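Local coordinates for FAD dependent oxidoreductase (Chelativorans sp. BNC1, PDB 6PXS), which probably oxidises iminodiacetate with the help of a bound FAD, as a member of the DadA family of flavin-dependent oxidoreductases, at residues Glu95-Leu100 and Asp138-His143; Pro133-Asp138 and Leu288-Gly293. All coordinates share one frame; numbering follows the deposited sequence.

Both contacts lie about 27 Å from the centre of the chain, on the same side of it, and their centres are 14 Å apart. They share Asp-138, the last residue of one loop segment and the first residue of the segment that leads into strand 141-144. Contact 1 sets the start of helix 97-111 against that strand and is mainly apolar and buried, with the chains of Arg-97 and Glu-140 meeting beside it, their charges apart. Contact 2 joins the loop before the strand to the end of helix 277-290; it is only partly buried and relies on hydrogen bonds to backbone carbonyls. Leu-139, beside Asp-138 in 138-143, reaches contact 2, its CD1 3.6 Å from Ile-290 O.

Contact 1: Glu95-Leu100 and Asp138-His143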
ATOM      1  N   GLU A  95      19.011 -18.173  26.753  1.00 80.65           N
ATOM      2  CA  GLU A  95      20.424 -18.044  26.417  1.00 88.24           C
ATOM      3  C   GLU A  95      21.281 -18.982  27.261  1.00 90.18           C
ATOM      4  O   GLU A  95      22.022 -19.813  26.726  1.00 91.52           O
ATOM      5  CB  GLU A  95      20.874 -16.591  26.582  1.00 94.75           C
ATOM      6  CG  GLU A  95      20.320 -15.650  25.515  1.00100.11           C
ATOM      7  CD  GLU A  95      20.753 -16.031  24.106  1.00102.62           C
ATOM      8  OE1 GLU A  95      21.682 -16.855  23.966  1.00102.95           O
ATOM      9  OE2 GLU A  95      20.160 -15.507  23.138  1.00101.34           O
ATOM     10  N   ASP A  96      21.190 -18.867  28.582  1.00 89.01           N
ATOM     11  CA  ASP A  96      21.991 -19.683  29.486  1.00 91.92           C
ATOM     12  C   ASP A  96      21.171 -20.854  30.005  1.00 88.18           C
ATOM     13  O   ASP A  96      19.964 -20.730  30.234  1.00 86.55           O
ATOM     14  CB  ASP A  96      22.516 -18.851  30.659  1.00 96.53           C
ATOM     15  CG  ASP A  96      21.403 -18.291  31.521  1.00 96.99           C
ATOM     16  OD1 ASP A  96      20.304 -18.035  30.985  1.00 95.45           O
ATOM     17  OD2 ASP A  96      21.629 -18.103  32.737  1.00 96.77           O
ATOM     18  N   ARG A  97      21.835 -21.997  30.190  1.00 85.57           N
ATOM     19  CA  ARG A  97      21.149 -23.182  30.689  1.00 84.37           C
ATOM     20  C   ARG A  97      20.571 -22.964  32.080  1.00 83.84           C
ATOM     21  O   ARG A  97      19.632 -23.669  32.467  1.00 81.38           O
ATOM     22  CB  ARG A  97      22.107 -24.377  30.701  1.00 87.84           C
ATOM     23  CG  ARG A  97      21.426 -25.705  30.994  1.00 90.65           C
ATOM     24  CD  ARG A  97      22.334 -26.894  30.705  1.00 92.46           C
ATOM     25  NE  ARG A  97      23.431 -27.007  31.662  1.00 96.44           N
ATOM     26  CZ  ARG A  97      23.304 -27.490  32.895  1.00 99.37           C
ATOM     27  NH1 ARG A  97      24.361 -27.561  33.693  1.00100.07           N
ATOM     28  NH2 ARG A  97      22.121 -27.897  33.337  1.00 99.39           N
ATOM     29  N   ALA A  98      21.104 -22.002  32.838  1.00 85.32           N
ATOM     30  CA  ALA A  98      20.591 -21.744  34.180  1.00 83.85           C
ATOM     31  C   ALA A  98      19.130 -21.311  34.134  1.00 81.22           C
ATOM     32  O   ALA A  98      18.276 -21.895  34.810  1.00 78.91           O
ATOM     33  CB  ALA A  98      21.447 -20.681  34.870  1.00 84.26           C
ATOM     34  N   ARG A  99      18.825 -20.281  33.338  1.00 79.47           N
ATOM     35  CA  ARG A  99      17.446 -19.813  33.245  1.00 76.06           C
ATOM     36  C   ARG A  99      16.566 -20.805  32.498  1.00 70.90           C
ATOM     37  O   ARG A  99      15.360 -20.880  32.762  1.00 67.26           O
ATOM     38  CB  ARG A  99      17.394 -18.447  32.561  1.00 76.70           C
ATOM     39  CG  ARG A  99      15.985 -17.893  32.429  1.00 80.83           C
ATOM     40  CD  ARG A  99      15.975 -16.465  31.911  1.00 83.80           C
ATOM     41  NE  ARG A  99      14.613 -15.969  31.737  1.00 86.07           N
ATOM     42  CZ  ARG A  99      14.303 -14.712  31.436  1.00 89.44           C
ATOM     43  NH1 ARG A  99      15.259 -13.806  31.276  1.00 90.62           N
ATOM     44  NH2 ARG A  99      13.031 -14.360  31.299  1.00 90.14           N
ATOM     45  N   LEU A 100      17.139 -21.567  31.564  1.00 71.99           N
ATOM     46  CA  LEU A 100      16.357 -22.585  30.873  1.00 71.54           C
ATOM     47  C   LEU A 100      15.906 -23.679  31.830  1.00 71.62           C
ATOM     48  O   LEU A 100      14.834 -24.264  31.643  1.00 70.53           O
ATOM     49  CB  LEU A 100      17.171 -23.181  29.723  1.00 68.02           C
ATOM     50  CG  LEU A 100      16.416 -24.076  28.737  1.00 63.39           C
ATOM     51  CD1 LEU A 100      15.255 -23.330  28.090  1.00 59.49           C
ATOM     52  CD2 LEU A 100      17.361 -24.605  27.672  1.00 64.29           C
ATOM     53  N   ASP A 138      22.985 -24.431  17.810  1.00 60.80           N
ATOM     54  CA  ASP A 138      23.539 -24.557  19.151  1.00 62.97           C
ATOM     55  C   ASP A 138      22.516 -24.277  20.244  1.00 64.84           C
ATOM     56  O   ASP A 138      22.897 -24.130  21.409  1.00 65.87           O
ATOM     57  CB  ASP A 138      24.729 -23.611  19.317  1.00 63.80           C
ATOM     58  CG  ASP A 138      24.313 -22.153  19.334  1.00 62.38           C
ATOM     59  OD1 ASP A 138      23.609 -21.725  18.396  1.00 62.63           O
ATOM     60  OD2 ASP A 138      24.680 -21.439  20.291  1.00 63.30           O
ATOM     61  N   LEU A 139      21.234 -24.207  19.905  1.00 64.01           N
ATOM     62  CA  LEU A 139      20.202 -23.784  20.843  1.00 62.18           C
ATOM     63  C   LEU A 139      19.536 -25.001  21.472  1.00 63.07           C
ATOM     64  O   LEU A 139      18.983 -25.849  20.762  1.00 61.79           O
ATOM     65  CB  LEU A 139      19.161 -22.913  20.139  1.00 60.86           C
ATOM     66  CG  LEU A 139      19.622 -21.507  19.750  1.00 60.26           C
ATOM     67  CD1 LEU A 139      18.635 -20.863  18.792  1.00 59.22           C
ATOM     68  CD2 LEU A 139      19.801 -20.640  20.986  1.00 61.05           C
ATOM     69  N   GLU A 140      19.602 -25.085  22.798  1.00 63.86           N
ATOM     70  CA  GLU A 140      18.742 -25.990  23.543  1.00 63.65           C
ATOM     71  C   GLU A 140      17.352 -25.372  23.667  1.00 60.90           C
ATOM     72  O   GLU A 140      17.178 -24.153  23.582  1.00 59.38           O
ATOM     73  CB  GLU A 140      19.314 -26.271  24.934  1.00 65.04           C
ATOM     74  CG  GLU A 140      20.757 -26.747  24.943  1.00 68.91           C
ATOM     75  CD  GLU A 140      21.300 -26.924  26.351  1.00 72.41           C
ATOM     76  OE1 GLU A 140      20.489 -27.034  27.293  1.00 74.36           O
ATOM     77  OE2 GLU A 140      22.538 -26.946  26.515  1.00 72.97           O
ATOM     78  N   ALA A 141      16.354 -26.226  23.873  1.00 57.93           N
ATOM     79  CA  ALA A 141      14.979 -25.751  23.913  1.00 57.71           C
ATOM     80  C   ALA A 141      14.120 -26.737  24.689  1.00 56.06           C
ATOM     81  O   ALA A 141      14.539 -27.853  25.006  1.00 61.13           O
ATOM     82  CB  ALA A 141      14.423 -25.548  22.500  1.00 60.02           C
ATOM     83  N   ILE A 142      12.901 -26.298  24.989  1.00 51.95           N
ATOM     84  CA  ILE A 142      11.884 -27.114  25.637  1.00 55.04           C
ATOM     85  C   ILE A 142      10.710 -27.224  24.677  1.00 56.70           C
ATOM     86  O   ILE A 142      10.175 -26.204  24.225  1.00 58.98           O
ATOM     87  CB  ILE A 142      11.440 -26.511  26.982  1.00 56.55           C
ATOM     88  CG1 ILE A 142      12.641 -26.382  27.923  1.00 57.87           C
ATOM     89  CG2 ILE A 142      10.348 -27.367  27.615  1.00 57.44           C
ATOM     90  CD1 ILE A 142      12.358 -25.570  29.166  1.00 61.45           C
ATOM     91  N   HIS A 143      10.311 -28.453  24.367  1.00 54.64           N
ATOM     92  CA  HIS A 143       9.283 -28.713  23.370  1.00 53.05           C
ATOM     93  C   HIS A 143       7.937 -28.893  24.062  1.00 50.13           C
ATOM     94  O   HIS A 143       7.790 -29.765  24.925  1.00 50.14           O
ATOM     95  CB  HIS A 143       9.636 -29.951  22.547  1.00 55.89           C
ATOM     96  CG  HIS A 143       8.723 -30.185  21.386  1.00 56.25           C
ATOM     97  ND1 HIS A 143       7.710 -31.118  21.410  1.00 55.74           N
ATOM     98  CD2 HIS A 143       8.670 -29.604  20.163  1.00 54.90           C
ATOM     99  CE1 HIS A 143       7.073 -31.104  20.254  1.00 57.59           C
ATOM    100  NE2 HIS A 143       7.636 -30.194  19.480  1.00 56.70           N
TER
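Leu-100 overlaps both Glu-140 and Ile-142, giving one methyl to each. Its CG stands anti to the backbone N (chi1 -169°), and the two methyls beyond it part company. CD1 meets the tip of Ile-142, with CD1 to CD1 at 3.8 Å, while CD2 rests on the aliphatic base of Glu-140, 3.8 Å from CB. The leucine and isoleucine side chains slide past each other in opposite directions, so that Leu-100 CD1 also comes 4.0 Å from Ile-142 CG1. The isoleucine methyl reaches the helix backbone too: Ile-142 CD1 lies 3.7 Å from Leu-100 O, a plain van der Waals touch. What is joined here is the first turn of helix 97-111, with Asp-96 at its N-cap position, and strand 141-144 of a mixed sheet. That strand is flanked by strands 90-93 and 121-123, through backbone hydrogen bonds of Ile-142 with Val-92 and of Ala-141 with Leu-123. The helix follows strand 90-93 after a short loop and packs back against the neighbouring strand of the same sheet. Toward the more exposed side the chemistry changes. Glu-140 runs extended beyond CG and crosses the chain of Arg-97 obliquely, bringing OE1 within 3.9 Å of Arg-97 CD. The arginine bends at chi3 (70°), and its NE stays 5.2 Å from Glu-140 OE2; the guanidinium and carboxylate planes are only 17° apart, yet the opposite charges are not in contact and any attraction between them is probably modest. Each has a weak, long ion pair elsewhere, Glu-140 with Arg-122 and Arg-97 with Asp-101. Leu-100 CD2 also lies 4.0 Å from Glu-140 OE1, which places a methyl of the buried leucine beside the carboxylate.

Contact 2: Pro133-Asp138 and Leu288-Gly293; sequences PPLRDD and LGIAPG
Pro-134 and Gly-293 fit closely: the proline CB sits 3.5 Å from Gly-293 CA, on the side where any residue but glycine would carry its own CB. A side chain there would probably run into Pro-134 CA, so the bare glycine backbone is the hollow and the CA-CB corner of the proline the bump. Beside it, Gly-293 N gives a hydrogen bond of 3.0 Å to Pro-134 O, lying on a carbonyl lone pair. Ala-291 CB packs against that same carbonyl. Leu-135 extends its CD2 to the carbonyl of Ile-290 and to Ala-291 CB, 4.1 Å away; Met-251 of strand 251-254 touches both Leu-135 and Ala-291.

The loop lies across the place where helix 277-290 stops and the chain turns through Ala-291 into a short 3-10 segment. Two carbonyls of the last helical turn are met by Arg-136: its backbone N makes a weak bond to Ile-290 O, and NH1 bonds to Gly-289 O at 3.1 Å. This oxygen lies near the guanidinium plane, while the donor stands 39° above the carbonyl plane. Pro-292 crosses the arginine chain at about a right angle, its CD 3.5 Å from Arg-136 CG. A bend at chi3 (-46°) then sets NE, which donates a 2.9 Å hydrogen bond, part of a salt bridge, to Asp-138 OD1 on its syn lone pair, tilted 21° from the guanidinium plane. An alanine in place of Arg-136 would probably leave Gly-289 O and the Asp-138 carboxylate without these mates, and open a gap beside the Pro-292 ring.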
ATOM      1  N   PRO A 133      14.012 -24.761  11.017  1.00 46.07           N
ATOM      2  CA  PRO A 133      15.337 -24.764  10.372  1.00 46.47           C
ATOM      3  C   PRO A 133      16.111 -23.473  10.589  1.00 44.22           C
ATOM      4  O   PRO A 133      17.305 -23.524  10.918  1.00 46.80           O
ATOM      5  CB  PRO A 133      14.999 -24.972   8.889  1.00 45.50           C
ATOM      6  CG  PRO A 133      13.738 -25.762   8.916  1.00 43.28           C
ATOM      7  CD  PRO A 133      12.966 -25.281  10.120  1.00 43.30           C
ATOM      8  N   PRO A 134      15.503 -22.297  10.401  1.00 42.71           N
ATOM      9  CA  PRO A 134      16.301 -21.059  10.484  1.00 43.17           C
ATOM     10  C   PRO A 134      16.939 -20.810  11.847  1.00 40.47           C
ATOM     11  O   PRO A 134      17.764 -19.893  11.954  1.00 37.00           O
ATOM     12  CB  PRO A 134      15.293 -19.955  10.128  1.00 37.95           C
ATOM     13  CG  PRO A 134      13.962 -20.562  10.287  1.00 36.11           C
ATOM     14  CD  PRO A 134      14.119 -22.012   9.978  1.00 40.46           C
ATOM     15  N   LEU A 135      16.604 -21.585  12.877  1.00 40.22           N
ATOM     16  CA  LEU A 135      17.217 -21.392  14.184  1.00 42.43           C
ATOM     17  C   LEU A 135      18.695 -21.772  14.155  1.00 48.57           C
ATOM     18  O   LEU A 135      19.179 -22.445  13.239  1.00 49.42           O
ATOM     19  CB  LEU A 135      16.499 -22.225  15.248  1.00 40.03           C
ATOM     20  CG  LEU A 135      15.115 -21.758  15.700  1.00 39.14           C
ATOM     21  CD1 LEU A 135      14.550 -22.722  16.731  1.00 39.18           C
ATOM     22  CD2 LEU A 135      15.166 -20.348  16.268  1.00 42.79           C
ATOM     23  N   ARG A 136      19.418 -21.329  15.182  1.00 50.68           N
ATOM     24  CA  ARG A 136      20.810 -21.723  15.337  1.00 52.48           C
ATOM     25  C   ARG A 136      20.900 -23.179  15.781  1.00 55.44           C
ATOM     26  O   ARG A 136      20.048 -23.682  16.519  1.00 58.13           O
ATOM     27  CB  ARG A 136      21.517 -20.828  16.357  1.00 52.32           C
ATOM     28  CG  ARG A 136      21.376 -19.335  16.108  1.00 51.17           C
ATOM     29  CD  ARG A 136      22.487 -18.553  16.804  1.00 53.41           C
ATOM     30  NE  ARG A 136      22.699 -18.989  18.184  1.00 54.60           N
ATOM     31  CZ  ARG A 136      22.130 -18.437  19.255  1.00 55.70           C
ATOM     32  NH1 ARG A 136      21.298 -17.410  19.131  1.00 54.01           N
ATOM     33  NH2 ARG A 136      22.396 -18.920  20.461  1.00 55.36           N
ATOM     34  N   ASP A 137      21.952 -23.859  15.327  1.00 57.54           N
ATOM     35  CA  ASP A 137      22.128 -25.267  15.662  1.00 63.73           C
ATOM     36  C   ASP A 137      22.596 -25.486  17.096  1.00 62.60           C
ATOM     37  O   ASP A 137      22.597 -26.632  17.556  1.00 61.69           O
ATOM     38  CB  ASP A 137      23.123 -25.916  14.694  1.00 71.51           C
ATOM     39  CG  ASP A 137      24.469 -25.210  14.673  1.00 79.23           C
ATOM     40  OD1 ASP A 137      25.138 -25.158  15.727  1.00 81.32           O
ATOM     41  OD2 ASP A 137      24.861 -24.711  13.596  1.00 80.73           O
ATOM     42  N   ASP A 138      22.985 -24.431  17.810  1.00 60.80           N
ATOM     43  CA  ASP A 138      23.539 -24.557  19.151  1.00 62.97           C
ATOM     44  C   ASP A 138      22.516 -24.277  20.244  1.00 64.84           C
ATOM     45  O   ASP A 138      22.897 -24.130  21.409  1.00 65.87           O
ATOM     46  CB  ASP A 138      24.729 -23.611  19.317  1.00 63.80           C
ATOM     47  CG  ASP A 138      24.313 -22.153  19.334  1.00 62.38           C
ATOM     48  OD1 ASP A 138      23.609 -21.725  18.396  1.00 62.63           O
ATOM     49  OD2 ASP A 138      24.680 -21.439  20.291  1.00 63.30           O
ATOM     50  N   LEU A 288      16.566 -12.310  13.921  1.00 40.64           N
ATOM     51  CA  LEU A 288      17.783 -12.835  13.315  1.00 41.36           C
ATOM     52  C   LEU A 288      18.811 -13.257  14.355  1.00 41.95           C
ATOM     53  O   LEU A 288      19.702 -14.053  14.038  1.00 44.47           O
ATOM     54  CB  LEU A 288      18.389 -11.793  12.376  1.00 41.39           C
ATOM     55  CG  LEU A 288      17.535 -11.432  11.157  1.00 39.06           C
ATOM     56  CD1 LEU A 288      18.162 -10.280  10.393  1.00 42.51           C
ATOM     57  CD2 LEU A 288      17.350 -12.634  10.248  1.00 37.76           C
ATOM     58  N   GLY A 289      18.714 -12.743  15.581  1.00 42.38           N
ATOM     59  CA  GLY A 289      19.619 -13.191  16.626  1.00 42.71           C
ATOM     60  C   GLY A 289      19.513 -14.682  16.871  1.00 45.18           C
ATOM     61  O   GLY A 289      20.519 -15.398  16.880  1.00 44.59           O
ATOM     62  N   ILE A 290      18.285 -15.176  17.063  1.00 43.15           N
ATOM     63  CA  ILE A 290      18.067 -16.598  17.314  1.00 42.81           C
ATOM     64  C   ILE A 290      17.764 -17.389  16.049  1.00 39.86           C
ATOM     65  O   ILE A 290      17.723 -18.628  16.102  1.00 36.73           O
ATOM     66  CB  ILE A 290      16.916 -16.813  18.319  1.00 42.98           C
ATOM     67  CG1 ILE A 290      15.598 -16.268  17.758  1.00 44.82           C
ATOM     68  CG2 ILE A 290      17.245 -16.143  19.645  1.00 41.65           C
ATOM     69  CD1 ILE A 290      14.377 -16.676  18.561  1.00 44.85           C
ATOM     70  N   ALA A 291      17.549 -16.722  14.916  1.00 38.79           N
ATOM     71  CA  ALA A 291      17.164 -17.389  13.671  1.00 39.32           C
ATOM     72  C   ALA A 291      17.882 -16.732  12.502  1.00 36.28           C
ATOM     73  O   ALA A 291      17.278 -16.003  11.706  1.00 36.31           O
ATOM     74  CB  ALA A 291      15.648 -17.346  13.479  1.00 39.35           C
ATOM     75  N   PRO A 292      19.186 -16.978  12.362  1.00 38.12           N
ATOM     76  CA  PRO A 292      19.918 -16.411  11.217  1.00 39.24           C
ATOM     77  C   PRO A 292      19.374 -16.855   9.868  1.00 38.38           C
ATOM     78  O   PRO A 292      19.647 -16.194   8.859  1.00 36.84           O
ATOM     79  CB  PRO A 292      21.354 -16.911  11.433  1.00 39.64           C
ATOM     80  CG  PRO A 292      21.432 -17.256  12.887  1.00 36.86           C
ATOM     81  CD  PRO A 292      20.069 -17.741  13.261  1.00 37.09           C
ATOM     82  N   GLY A 293      18.615 -17.951   9.816  1.00 37.55           N
ATOM     83  CA  GLY A 293      18.067 -18.408   8.552  1.00 36.55           C
ATOM     84  C   GLY A 293      17.069 -17.451   7.940  1.00 37.55           C
ATOM     85  O   GLY A 293      16.796 -17.537   6.738  1.00 40.95           O
TER